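Local coordinates for foldase protein PrsA 2 (Bacillus anthracis, PDB 6VJ4), which catalyses cis-trans isomerisation of peptidyl-proline bonds, helps several secreted proteins to fold outside the cell after translocation and is important for secretion of the protective antigen, at residues Asp36-Lys41 and Ile83-Ser88; Glu109-His114 and Leu156-Ser161; Ala163-Phe168 and Val184-Gly189; Leu175-Ile180 and Ile193-Lys198. All blocks are in the same frame, centred on the assembly; numbering follows the deposited sequence. Where two conformers were deposited one is given.

Interaction 1: Asp36-Lys41 and Ile83-Ser88; sequences DVITKK and IKFKLS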
loop_
_atom_site.group_PDB
_atom_site.type_symbol
_atom_site.label_atom_id
_atom_site.label_comp_id
_atom_site.label_asym_id
_atom_site.label_seq_id
_atom_site.Cartn_x
_atom_site.Cartn_y
_atom_site.Cartn_z
ATOM N N ASP A 36 4.719 -9.023 -0.241
ATOM C CA ASP A 36 3.445 -9.693 0.150
ATOM C C ASP A 36 2.492 -9.771 -1.050
ATOM O O ASP A 36 1.832 -10.815 -1.205
ATOM C CB ASP A 36 2.771 -8.996 1.336
ATOM C CG ASP A 36 3.336 -9.392 2.691
ATOM O OD1 ASP A 36 4.570 -9.576 2.784
ATOM O OD2 ASP A 36 2.535 -9.537 3.638
ATOM N N VAL A 37 2.403 -8.701 -1.844
ATOM C CA VAL A 37 1.494 -8.680 -3.031
ATOM C C VAL A 37 1.934 -9.770 -4.017
ATOM O O VAL A 37 1.073 -10.569 -4.428
ATOM C CB VAL A 37 1.472 -7.290 -3.698
ATOM C CG1 VAL A 37 0.682 -7.294 -4.999
ATOM C CG2 VAL A 37 0.937 -6.226 -2.752
ATOM N N ILE A 38 3.226 -9.814 -4.356
ATOM C CA ILE A 38 3.752 -10.814 -5.334
ATOM C C ILE A 38 3.636 -12.233 -4.765
ATOM O O ILE A 38 3.105 -13.108 -5.480
ATOM C CB ILE A 38 5.206 -10.475 -5.716
ATOM C CG1 ILE A 38 5.295 -9.085 -6.348
ATOM C CG2 ILE A 38 5.807 -11.549 -6.611
ATOM C CD1 ILE A 38 4.370 -8.883 -7.529
ATOM N N THR A 39 4.098 -12.442 -3.528
ATOM C CA THR A 39 4.103 -13.800 -2.914
ATOM C C THR A 39 2.676 -14.318 -2.709
ATOM O O THR A 39 2.512 -15.550 -2.684
ATOM C CB THR A 39 4.896 -13.809 -1.601
ATOM O OG1 THR A 39 4.341 -12.818 -0.736
ATOM C CG2 THR A 39 6.370 -13.547 -1.811
ATOM N N LYS A 40 1.693 -13.425 -2.547
ATOM C CA LYS A 40 0.291 -13.883 -2.344
ATOM C C LYS A 40 -0.323 -14.270 -3.696
ATOM O O LYS A 40 -1.028 -15.301 -3.742
ATOM C CB LYS A 40 -0.571 -12.802 -1.681
ATOM C CG LYS A 40 -2.002 -13.230 -1.375
ATOM C CD LYS A 40 -2.892 -12.110 -0.871
ATOM C CE LYS A 40 -4.293 -12.577 -0.531
ATOM N NZ LYS A 40 -4.294 -13.524 0.609
ATOM N N LYS A 41 -0.078 -13.471 -4.740
ATOM C CA LYS A 41 -0.688 -13.731 -6.076
ATOM C C LYS A 41 0.031 -14.879 -6.794
ATOM O O LYS A 41 -0.663 -15.714 -7.412
ATOM C CB LYS A 41 -0.663 -12.474 -6.952
ATOM C CG LYS A 41 -1.302 -12.667 -8.321
ATOM C CD LYS A 41 -1.433 -11.416 -9.149
ATOM C CE LYS A 41 -2.079 -11.700 -10.491
ATOM N NZ LYS A 41 -2.154 -10.487 -11.340
ATOM N N ILE A 83 14.219 -15.481 -0.861
ATOM C CA ILE A 83 14.140 -16.596 -1.851
ATOM C C ILE A 83 12.668 -16.792 -2.242
ATOM O O ILE A 83 12.391 -16.938 -3.451
ATOM C CB ILE A 83 14.783 -17.883 -1.297
ATOM C CG1 ILE A 83 16.310 -17.764 -1.275
ATOM C CG2 ILE A 83 14.329 -19.105 -2.083
ATOM C CD1 ILE A 83 17.039 -19.068 -1.039
ATOM N N LYS A 84 11.766 -16.779 -1.258
ATOM C CA LYS A 84 10.313 -16.906 -1.539
ATOM C C LYS A 84 9.924 -15.807 -2.538
ATOM O O LYS A 84 9.208 -16.120 -3.512
ATOM C CB LYS A 84 9.527 -16.834 -0.225
ATOM C CG LYS A 84 8.009 -16.925 -0.339
ATOM C CD LYS A 84 7.320 -16.912 1.019
ATOM C CE LYS A 84 5.813 -16.787 0.942
ATOM N NZ LYS A 84 5.194 -17.920 0.210
ATOM N N PHE A 85 10.429 -14.585 -2.339
ATOM C CA PHE A 85 10.113 -13.454 -3.251
ATOM C C PHE A 85 10.689 -13.719 -4.650
ATOM O O PHE A 85 9.944 -13.558 -5.648
ATOM C CB PHE A 85 10.643 -12.133 -2.688
ATOM C CG PHE A 85 10.450 -10.956 -3.610
ATOM C CD1 PHE A 85 9.199 -10.376 -3.766
ATOM C CD2 PHE A 85 11.512 -10.440 -4.337
ATOM C CE1 PHE A 85 9.019 -9.299 -4.621
ATOM C CE2 PHE A 85 11.331 -9.360 -5.188
ATOM C CZ PHE A 85 10.086 -8.793 -5.330
ATOM N N LYS A 86 11.964 -14.113 -4.723
ATOM C CA LYS A 86 12.625 -14.365 -6.035
ATOM C C LYS A 86 11.826 -15.406 -6.831
ATOM O O LYS A 86 11.544 -15.155 -8.024
ATOM C CB LYS A 86 14.061 -14.862 -5.852
ATOM C CG LYS A 86 14.840 -15.007 -7.154
ATOM C CD LYS A 86 16.092 -15.856 -7.054
ATOM C CE LYS A 86 15.792 -17.318 -6.790
ATOM N NZ LYS A 86 17.011 -18.155 -6.890
ATOM N N LEU A 87 11.489 -16.534 -6.197
ATOM C CA LEU A 87 10.748 -17.624 -6.889
ATOM C C LEU A 87 9.362 -17.125 -7.312
ATOM O O LEU A 87 8.928 -17.474 -8.430
ATOM C CB LEU A 87 10.640 -18.844 -5.972
ATOM C CG LEU A 87 11.956 -19.566 -5.680
ATOM C CD1 LEU A 87 11.741 -20.705 -4.698
ATOM C CD2 LEU A 87 12.598 -20.081 -6.958
ATOM N N SER A 88 8.684 -16.360 -6.455
ATOM C CA SER A 88 7.339 -15.838 -6.822
ATOM C C SER A 88 7.455 -14.851 -7.984
ATOM O O SER A 88 6.605 -14.838 -8.877
ATOM C CB SER A 88 6.650 -15.234 -5.635
ATOM O OG SER A 88 6.347 -16.245 -4.689
#
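I38 meets F85, whose phenyl ring is the one flat group that touches across this contact. The isoleucine comes to the ring obliquely, at a single ring atom. Its CG1 lies 4.1 Å from F85 CE1, and its CB is as close. The other branch of the isoleucine packs against the serine one turn on: I38 CG2 is 3.9 Å from S88 CB.

T39 fills the middle of the contact. Its methyl CG2 lies 4.0 Å from F85 CA and also touches S88 OG. K84 borders this side with its aliphatic part, where K84 CE is 4.0 Å from T39 CB.

The two hydroxyls turn to their own surroundings. T39 OG1 bonds to Q35 O. S88 OG has Y42 O as a partner just past the end of helix 28-41. The short helical segments cross at 62°, with axes 8.9 Å apart. L230 and E233 of helix 223-236 also touch I38, so three helices meet at this residue.

No hydrogen bond or salt bridge joins the two segments. The contact is plain van der Waals packing of methyls, methylenes and one ring carbon, F85 CE1. The hydroxyls of T39 and S88 each find a backbone carbonyl rather than each other.

Interaction 2: Glu109-His114 and Leu156-Ser161; sequences EIKASH and LGYFHS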
loop_
_atom_site.group_PDB
_atom_site.type_symbol
_atom_site.label_atom_id
_atom_site.label_comp_id
_atom_site.label_asym_id
_atom_site.label_seq_id
_atom_site.Cartn_x
_atom_site.Cartn_y
_atom_site.Cartn_z
ATOM N N GLU A 109 15.023 -13.658 -37.963
ATOM C CA GLU A 109 16.273 -13.054 -37.454
ATOM C C GLU A 109 16.770 -12.125 -38.563
ATOM O O GLU A 109 16.693 -12.514 -39.749
ATOM C CB GLU A 109 17.203 -14.222 -37.122
ATOM C CG GLU A 109 18.393 -13.902 -36.272
ATOM C CD GLU A 109 19.242 -15.112 -35.894
ATOM O OE1 GLU A 109 18.842 -16.249 -36.202
ATOM O OE2 GLU A 109 20.298 -14.908 -35.298
ATOM N N ILE A 110 17.224 -10.930 -38.198
ATOM C CA ILE A 110 17.723 -9.962 -39.216
ATOM C C ILE A 110 19.119 -9.487 -38.840
ATOM O O ILE A 110 19.494 -9.531 -37.660
ATOM C CB ILE A 110 16.794 -8.756 -39.402
ATOM C CG1 ILE A 110 16.457 -8.075 -38.073
ATOM C CG2 ILE A 110 15.531 -9.159 -40.151
ATOM C CD1 ILE A 110 15.811 -6.699 -38.229
ATOM N N LYS A 111 19.847 -9.064 -39.860
ATOM C CA LYS A 111 21.161 -8.455 -39.634
ATOM C C LYS A 111 21.044 -7.012 -40.095
ATOM O O LYS A 111 20.426 -6.757 -41.132
ATOM C CB LYS A 111 22.267 -9.195 -40.386
ATOM C CG LYS A 111 23.651 -8.630 -40.150
ATOM C CD LYS A 111 24.736 -9.470 -40.741
ATOM C CE LYS A 111 24.658 -9.589 -42.241
ATOM N NZ LYS A 111 25.922 -10.179 -42.768
ATOM N N ALA A 112 21.591 -6.118 -39.301
ATOM C CA ALA A 112 21.553 -4.700 -39.686
ATOM C C ALA A 112 22.819 -4.006 -39.214
ATOM O O ALA A 112 23.499 -4.491 -38.279
ATOM C CB ALA A 112 20.361 -4.007 -39.062
ATOM N N SER A 113 23.077 -2.886 -39.846
ATOM C CA SER A 113 24.130 -1.964 -39.355
ATOM C C SER A 113 23.442 -0.680 -38.926
ATOM O O SER A 113 22.343 -0.377 -39.427
ATOM C CB SER A 113 25.189 -1.666 -40.385
ATOM O OG SER A 113 25.838 -2.865 -40.780
ATOM N N HIS A 114 24.081 0.103 -38.059
ATOM C CA HIS A 114 23.464 1.403 -37.734
ATOM C C HIS A 114 24.553 2.403 -37.354
ATOM O O HIS A 114 25.717 1.986 -37.041
ATOM C CB HIS A 114 22.418 1.325 -36.613
ATOM C CG HIS A 114 22.943 1.202 -35.224
ATOM N ND1 HIS A 114 22.354 1.878 -34.159
ATOM C CD2 HIS A 114 23.973 0.495 -34.695
ATOM C CE1 HIS A 114 23.005 1.576 -33.038
ATOM N NE2 HIS A 114 24.022 0.750 -33.337
ATOM N N LEU A 156 25.674 -4.919 -36.422
ATOM C CA LEU A 156 25.103 -5.440 -35.154
ATOM C C LEU A 156 25.064 -6.962 -35.214
ATOM O O LEU A 156 24.788 -7.573 -34.172
ATOM C CB LEU A 156 23.674 -4.915 -35.001
ATOM C CG LEU A 156 23.565 -3.416 -34.742
ATOM C CD1 LEU A 156 22.153 -2.920 -35.006
ATOM C CD2 LEU A 156 23.989 -3.089 -33.324
ATOM N N GLY A 157 25.336 -7.522 -36.395
ATOM C CA GLY A 157 25.195 -8.975 -36.611
ATOM C C GLY A 157 23.724 -9.363 -36.633
ATOM O O GLY A 157 22.877 -8.464 -36.631
ATOM N N TYR A 158 23.447 -10.661 -36.687
ATOM C CA TYR A 158 22.045 -11.142 -36.657
ATOM C C TYR A 158 21.480 -11.057 -35.240
ATOM O O TYR A 158 22.189 -11.421 -34.263
ATOM C CB TYR A 158 21.960 -12.575 -37.181
ATOM C CG TYR A 158 21.925 -12.643 -38.683
ATOM C CD1 TYR A 158 20.732 -12.453 -39.358
ATOM C CD2 TYR A 158 23.075 -12.852 -39.428
ATOM C CE1 TYR A 158 20.673 -12.464 -40.741
ATOM C CE2 TYR A 158 23.029 -12.892 -40.814
ATOM C CZ TYR A 158 21.820 -12.706 -41.466
ATOM O OH TYR A 158 21.768 -12.655 -42.822
ATOM N N PHE A 159 20.226 -10.626 -35.142
ATOM C CA PHE A 159 19.523 -10.551 -33.840
ATOM C C PHE A 159 18.055 -10.896 -34.051
ATOM O O PHE A 159 17.525 -10.761 -35.163
ATOM C CB PHE A 159 19.695 -9.173 -33.202
ATOM C CG PHE A 159 19.255 -8.028 -34.071
ATOM C CD1 PHE A 159 20.147 -7.428 -34.952
ATOM C CD2 PHE A 159 17.961 -7.551 -34.016
ATOM C CE1 PHE A 159 19.741 -6.383 -35.763
ATOM C CE2 PHE A 159 17.553 -6.499 -34.829
ATOM C CZ PHE A 159 18.448 -5.920 -35.701
ATOM N N HIS A 160 17.425 -11.373 -32.985
ATOM C CA HIS A 160 15.986 -11.717 -33.046
ATOM C C HIS A 160 15.115 -10.563 -32.552
ATOM O O HIS A 160 15.595 -9.650 -31.868
ATOM C CB HIS A 160 15.718 -12.980 -32.207
ATOM C CG HIS A 160 16.223 -14.255 -32.801
ATOM N ND1 HIS A 160 15.426 -15.073 -33.591
ATOM C CD2 HIS A 160 17.416 -14.882 -32.698
ATOM C CE1 HIS A 160 16.113 -16.136 -33.953
ATOM N NE2 HIS A 160 17.339 -16.038 -33.430
ATOM N N SER A 161 13.828 -10.668 -32.844
ATOM C CA SER A 161 12.823 -9.722 -32.332
ATOM C C SER A 161 12.955 -9.662 -30.801
ATOM O O SER A 161 13.094 -10.740 -30.161
ATOM C CB SER A 161 11.440 -10.201 -32.739
ATOM O OG SER A 161 10.434 -9.346 -32.223
HETATM O O HOH W 1 24.143 -12.724 -44.048
#
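I110 and F159 pair as antiparallel strand neighbours, joined by two backbone hydrogen bonds. I110 N donates to F159 O at 3.1 Å, and F159 N donates to I110 O at 2.8 Å. Further on, L156 N gives A112 O a bond of 2.9 Å, nearly along the C=O axis. Between these bonds the pairing is loose. K111 CA directs its hydrogen at G157 O from 3.5 Å.

Side chains line both faces of the sheet. K111 CB sits over the centre of the Y158 ring, 3.5 Å from the centroid, in a CH-pi contact. Water 1 lies at the edge of that ring in its plane, 2.7 Å from Y158 OH, and weakly reaches K111 NZ. E109 OE2 is 3.4 Å from Y158 CB, while E109 OE1 makes a long, weak ion pair with K199 NZ. On the sheet face that carries I110 and F159, I110 CG1 packs over the F159 ring.

L156 CD2 touches H114 CD2 at 3.8 Å. Both nitrogens of H114 are engaged, ND1 with H191 and NE2 with D146. The histidine pair recalls that of parvulins, the PpiC-type isomerases. Three backbone bonds thus hold the edge strand, with CH-pi contacts on both sheet faces, while buried A112 N and G157 O have no hydrogen-bond partner.

Interaction 3: Ala163-Phe168 and Val184-Gly189; sequences AMTPEF and VQSPNG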
loop_
_atom_site.group_PDB
_atom_site.type_symbol
_atom_site.label_atom_id
_atom_site.label_comp_id
_atom_site.label_asym_id
_atom_site.label_seq_id
_atom_site.Cartn_x
_atom_site.Cartn_y
_atom_site.Cartn_z
ATOM N N ALA A 163 15.449 -8.050 -29.265
ATOM C CA ALA A 163 16.868 -7.775 -28.906
ATOM C C ALA A 163 17.173 -6.283 -28.832
ATOM O O ALA A 163 18.000 -5.857 -28.030
ATOM C CB ALA A 163 17.788 -8.423 -29.910
HETATM N N MSE A 164 16.597 -5.513 -29.751
HETATM C CA MSE A 164 16.831 -4.082 -29.805
HETATM C C MSE A 164 15.616 -3.367 -29.218
HETATM O O MSE A 164 14.637 -4.009 -28.838
HETATM C CB MSE A 164 17.065 -3.630 -31.250
HETATM C CG MSE A 164 18.194 -4.322 -31.966
HETATM SE SE MSE A 164 19.923 -3.870 -31.181
HETATM C CE MSE A 164 20.445 -2.067 -31.779
ATOM N N THR A 165 15.694 -2.036 -29.131
ATOM C CA THR A 165 14.573 -1.248 -28.639
ATOM C C THR A 165 13.427 -1.361 -29.635
ATOM O O THR A 165 13.667 -1.530 -30.825
ATOM C CB THR A 165 14.948 0.225 -28.423
ATOM O OG1 THR A 165 15.225 0.809 -29.691
ATOM C CG2 THR A 165 16.127 0.397 -27.489
ATOM N N PRO A 166 12.157 -1.315 -29.181
ATOM C CA PRO A 166 11.008 -1.420 -30.081
ATOM C C PRO A 166 11.072 -0.384 -31.215
ATOM O O PRO A 166 10.744 -0.727 -32.333
ATOM C CB PRO A 166 9.780 -1.151 -29.191
ATOM C CG PRO A 166 10.254 -1.408 -27.776
ATOM C CD PRO A 166 11.756 -1.222 -27.769
ATOM N N GLU A 167 11.474 0.853 -30.895
ATOM C CA GLU A 167 11.588 1.910 -31.937
ATOM C C GLU A 167 12.568 1.462 -33.024
ATOM O O GLU A 167 12.264 1.619 -34.222
ATOM C CB GLU A 167 12.076 3.226 -31.334
ATOM C CG GLU A 167 11.100 3.851 -30.350
ATOM C CD GLU A 167 11.093 3.311 -28.925
ATOM O OE1 GLU A 167 11.902 2.412 -28.590
ATOM O OE2 GLU A 167 10.267 3.804 -28.143
ATOM N N PHE A 168 13.710 0.932 -32.603
ATOM C CA PHE A 168 14.729 0.509 -33.586
ATOM C C PHE A 168 14.188 -0.682 -34.396
ATOM O O PHE A 168 14.276 -0.707 -35.609
ATOM C CB PHE A 168 15.996 0.061 -32.876
ATOM C CG PHE A 168 17.110 -0.331 -33.798
ATOM C CD1 PHE A 168 17.160 -1.594 -34.358
ATOM C CD2 PHE A 168 18.151 0.550 -34.068
ATOM C CE1 PHE A 168 18.193 -1.955 -35.203
ATOM C CE2 PHE A 168 19.188 0.175 -34.905
ATOM C CZ PHE A 168 19.198 -1.065 -35.488
ATOM N N VAL A 184 15.828 7.536 -37.071
ATOM C CA VAL A 184 14.881 6.820 -36.186
ATOM C C VAL A 184 15.177 7.219 -34.750
ATOM O O VAL A 184 16.280 6.887 -34.258
ATOM C CB VAL A 184 15.007 5.298 -36.377
ATOM C CG1 VAL A 184 14.090 4.552 -35.428
ATOM C CG2 VAL A 184 14.761 4.912 -37.824
ATOM N N GLN A 185 14.204 7.848 -34.094
ATOM C CA GLN A 185 14.423 8.258 -32.694
ATOM C C GLN A 185 14.222 7.061 -31.776
ATOM O O GLN A 185 13.278 6.270 -32.009
ATOM C CB GLN A 185 13.487 9.389 -32.285
ATOM C CG GLN A 185 13.876 9.997 -30.948
ATOM C CD GLN A 185 12.919 11.079 -30.527
ATOM O OE1 GLN A 185 11.714 10.980 -30.744
ATOM N NE2 GLN A 185 13.452 12.105 -29.888
ATOM N N SER A 186 15.144 6.902 -30.838
ATOM C CA SER A 186 15.007 5.868 -29.784
ATOM C C SER A 186 15.493 6.500 -28.487
ATOM O O SER A 186 16.006 7.623 -28.494
ATOM C CB SER A 186 15.775 4.613 -30.109
ATOM O OG SER A 186 17.118 4.743 -29.690
ATOM N N PRO A 187 15.325 5.833 -27.325
ATOM C CA PRO A 187 15.815 6.388 -26.068
ATOM C C PRO A 187 17.335 6.615 -26.098
ATOM O O PRO A 187 17.820 7.379 -25.305
ATOM C CB PRO A 187 15.418 5.329 -25.021
ATOM C CG PRO A 187 14.269 4.579 -25.667
ATOM C CD PRO A 187 14.598 4.568 -27.147
ATOM N N ASN A 188 18.029 5.961 -27.034
ATOM C CA ASN A 188 19.513 6.037 -27.164
ATOM C C ASN A 188 19.929 7.240 -28.032
ATOM O O ASN A 188 21.101 7.656 -27.961
ATOM C CB ASN A 188 20.043 4.721 -27.742
ATOM C CG ASN A 188 19.594 3.513 -26.944
ATOM O OD1 ASN A 188 19.193 2.497 -27.510
ATOM N ND2 ASN A 188 19.605 3.634 -25.630
ATOM N N GLY A 189 19.007 7.801 -28.815
ATOM C CA GLY A 189 19.336 8.951 -29.684
ATOM C C GLY A 189 18.693 8.774 -31.049
ATOM O O GLY A 189 17.549 8.321 -31.090
HETATM O O HOH W 2 17.634 2.004 -29.707
#
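E167 and T165 face the short strand 184-186 and the turn after it, in the parvulin-type (PpiC) isomerase domain. T165 is the N-cap of helix 166-174: its OG1 accepts from F168 N at 3.3 Å. The opposing S186-G189 residues form a type I beta turn. It contains an ST turn, in which S186 OG accepts from N188 N.

The tight part lies where the first turn of the helix meets the strand. E167 CB is 3.3 Å from Q185 O and also packs on S186 CB. V184 CG1, anti to its backbone N (chi1 177°), touches E167 O at 3.7 Å. F168 lies behind, buried, and its ring packs edge-to-face on H114 and on H191. S186 OG bonds to H191 NE2, which ties the turn to this histidine pair.

The other side is looser and includes exposed P187 and N188. The glutamate chain bends at chi2 (81°) and crosses P187 obliquely, with E167 OE1 3.7 Å from P187 CD. T165 and N188 reach toward each other tip to tip. No direct hydrogen bond spans the segments. Water 2 bridges them instead: it lies 2.7 Å from T165 OG1 and donates to N188 OD1 at 2.7 Å.

Interaction 4: Leu175-Ile180 and Ile193-Lys198; sequences LKIGQI and IKLTGK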
loop_
_atom_site.group_PDB
_atom_site.type_symbol
_atom_site.label_atom_id
_atom_site.label_comp_id
_atom_site.label_asym_id
_atom_site.label_seq_id
_atom_site.Cartn_x
_atom_site.Cartn_y
_atom_site.Cartn_z
ATOM N N LEU A 175 12.437 -2.054 -43.429
ATOM C CA LEU A 175 13.413 -1.877 -44.531
ATOM C C LEU A 175 13.480 -3.101 -45.452
ATOM O O LEU A 175 13.130 -4.220 -45.017
ATOM C CB LEU A 175 14.811 -1.634 -43.945
ATOM C CG LEU A 175 14.963 -0.365 -43.129
ATOM C CD1 LEU A 175 16.308 -0.370 -42.425
ATOM C CD2 LEU A 175 14.787 0.856 -44.000
ATOM N N LYS A 176 13.937 -2.847 -46.670
ATOM C CA LYS A 176 14.303 -3.878 -47.668
ATOM C C LYS A 176 15.819 -4.075 -47.558
ATOM O O LYS A 176 16.488 -3.150 -47.072
ATOM C CB LYS A 176 13.830 -3.436 -49.054
ATOM C CG LYS A 176 12.314 -3.347 -49.161
ATOM C CD LYS A 176 11.804 -2.940 -50.517
ATOM C CE LYS A 176 10.289 -2.914 -50.588
ATOM N NZ LYS A 176 9.694 -4.233 -50.261
ATOM N N ILE A 177 16.318 -5.275 -47.880
ATOM C CA ILE A 177 17.792 -5.508 -47.843
ATOM C C ILE A 177 18.482 -4.388 -48.617
ATOM O O ILE A 177 18.070 -4.093 -49.757
ATOM C CB ILE A 177 18.199 -6.890 -48.396
ATOM C CG1 ILE A 177 17.655 -8.033 -47.539
ATOM C CG2 ILE A 177 19.717 -6.981 -48.545
ATOM C CD1 ILE A 177 18.265 -8.107 -46.180
ATOM N N GLY A 178 19.498 -3.794 -47.990
ATOM C CA GLY A 178 20.327 -2.728 -48.581
ATOM C C GLY A 178 19.751 -1.343 -48.383
ATOM O O GLY A 178 20.469 -0.358 -48.692
ATOM N N GLN A 179 18.519 -1.243 -47.885
ATOM C CA GLN A 179 17.874 0.080 -47.744
ATOM C C GLN A 179 18.352 0.762 -46.459
ATOM O O GLN A 179 18.614 0.051 -45.463
ATOM C CB GLN A 179 16.354 -0.081 -47.749
ATOM C CG GLN A 179 15.602 1.230 -47.661
ATOM C CD GLN A 179 14.097 1.042 -47.661
ATOM O OE1 GLN A 179 13.576 -0.080 -47.661
ATOM N NE2 GLN A 179 13.395 2.167 -47.674
ATOM N N ILE A 180 18.503 2.077 -46.537
ATOM C CA ILE A 180 18.929 2.902 -45.376
ATOM C C ILE A 180 17.725 3.703 -44.881
ATOM O O ILE A 180 17.015 4.325 -45.709
ATOM C CB ILE A 180 20.125 3.767 -45.780
ATOM C CG1 ILE A 180 21.289 2.894 -46.273
ATOM C CG2 ILE A 180 20.550 4.668 -44.626
ATOM C CD1 ILE A 180 22.416 3.675 -46.922
ATOM N N ILE A 193 19.699 3.366 -39.991
ATOM C CA ILE A 193 19.741 1.880 -40.006
ATOM C C ILE A 193 19.837 1.370 -41.443
ATOM O O ILE A 193 19.161 1.949 -42.349
ATOM C CB ILE A 193 18.473 1.314 -39.328
ATOM C CG1 ILE A 193 18.210 1.923 -37.952
ATOM C CG2 ILE A 193 18.522 -0.215 -39.289
ATOM C CD1 ILE A 193 16.850 1.550 -37.352
ATOM N N LYS A 194 20.662 0.352 -41.641
ATOM C CA LYS A 194 20.755 -0.321 -42.946
ATOM C C LYS A 194 20.458 -1.804 -42.729
ATOM O O LYS A 194 21.146 -2.433 -41.940
ATOM C CB LYS A 194 22.135 -0.126 -43.575
ATOM C CG LYS A 194 22.279 -0.774 -44.931
ATOM C CD LYS A 194 23.578 -0.521 -45.636
ATOM C CE LYS A 194 24.786 -0.986 -44.858
ATOM N NZ LYS A 194 26.020 -0.961 -45.695
ATOM N N LEU A 195 19.442 -2.336 -43.413
ATOM C CA LEU A 195 19.182 -3.780 -43.266
ATOM C C LEU A 195 20.140 -4.548 -44.171
ATOM O O LEU A 195 20.211 -4.225 -45.340
ATOM C CB LEU A 195 17.730 -4.067 -43.647
ATOM C CG LEU A 195 17.341 -5.537 -43.492
ATOM C CD1 LEU A 195 17.291 -5.967 -42.042
ATOM C CD2 LEU A 195 16.007 -5.774 -44.172
ATOM N N THR A 196 20.802 -5.582 -43.652
ATOM C CA THR A 196 21.818 -6.260 -44.497
ATOM C C THR A 196 21.569 -7.757 -44.613
ATOM O O THR A 196 22.259 -8.381 -45.429
ATOM C CB THR A 196 23.224 -6.012 -43.946
ATOM O OG1 THR A 196 23.270 -6.430 -42.588
ATOM C CG2 THR A 196 23.606 -4.548 -43.985
ATOM N N GLY A 197 20.631 -8.283 -43.842
ATOM C CA GLY A 197 20.354 -9.730 -43.903
ATOM C C GLY A 197 19.015 -10.082 -43.296
ATOM O O GLY A 197 18.543 -9.383 -42.399
ATOM N N LYS A 198 18.424 -11.174 -43.785
ATOM C CA LYS A 198 17.153 -11.647 -43.209
ATOM C C LYS A 198 17.162 -13.163 -43.380
ATOM O O LYS A 198 17.334 -13.646 -44.525
ATOM C CB LYS A 198 15.956 -10.990 -43.899
ATOM C CG LYS A 198 14.608 -11.432 -43.345
ATOM C CD LYS A 198 13.431 -10.745 -43.985
ATOM C CE LYS A 198 13.228 -9.347 -43.463
ATOM N NZ LYS A 198 12.143 -8.646 -44.192
HETATM O O HOH W 3 12.501 -6.122 -43.257
#
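L195 lies at the centre of this contact, with L175 and I177 packed on it. These three have the most surface buried here. L195 CB meets L175 CB at 3.8 Å, and L195 CD2 comes within 3.4 Å of L175 O.

L175 also extends along the strand. Its CD1 touches I193 CG2 and I193 O. The leucine thus meets both I193, through CD1, and L195, through CB, two residues apart on strand 189-198.

I177 works from the far end. Its CD1 sits 3.3 Å from G197 N and also packs on L195 CD2. T196 and G197 form a classic beta bulge opposite K111 of the neighbouring strand, and I177 covers the backbone of this bulge.

Backbone bonds join the loop to the strand. K176-Q179 is a type II beta turn, with G178 at positive phi. G178 N donates to L195 O at 2.8 Å, while L195 N returns a longer bond of 3.3 Å to Q179 O. Q179 OE1 accepts from K176 N across the turn. Water 3 donates to L175 O and accepts from K198 NZ. The ammonium group of K194, at NZ, forms a salt bridge with E137.

Apolar packing of L175, I177 and L195 thus lies beside two backbone hydrogen bonds, which engage both the N and the O of L195.

From the N terminus, interaction 1 comes first. It closes a loop of mostly helical chain by joining helix 28-41 to helix 76-95. It touches none of the others and lies across the chain's centre from them, with centres 32 to 44 Å away. The other three fall in the PpiC domain. Interaction 2 closes the loop between strands 110-117 and 155-159, before interaction 3 opens. Interactions 3 and 4 cross: 175-180 lies between 163-168 and 184-189, and 193-198 follows. They tie helix 166-174 and its following loop to the sheet. L156 packs on F168, F168 on I193, and K111 bonds to T196 and G197, which joins all three contacts around one sheet.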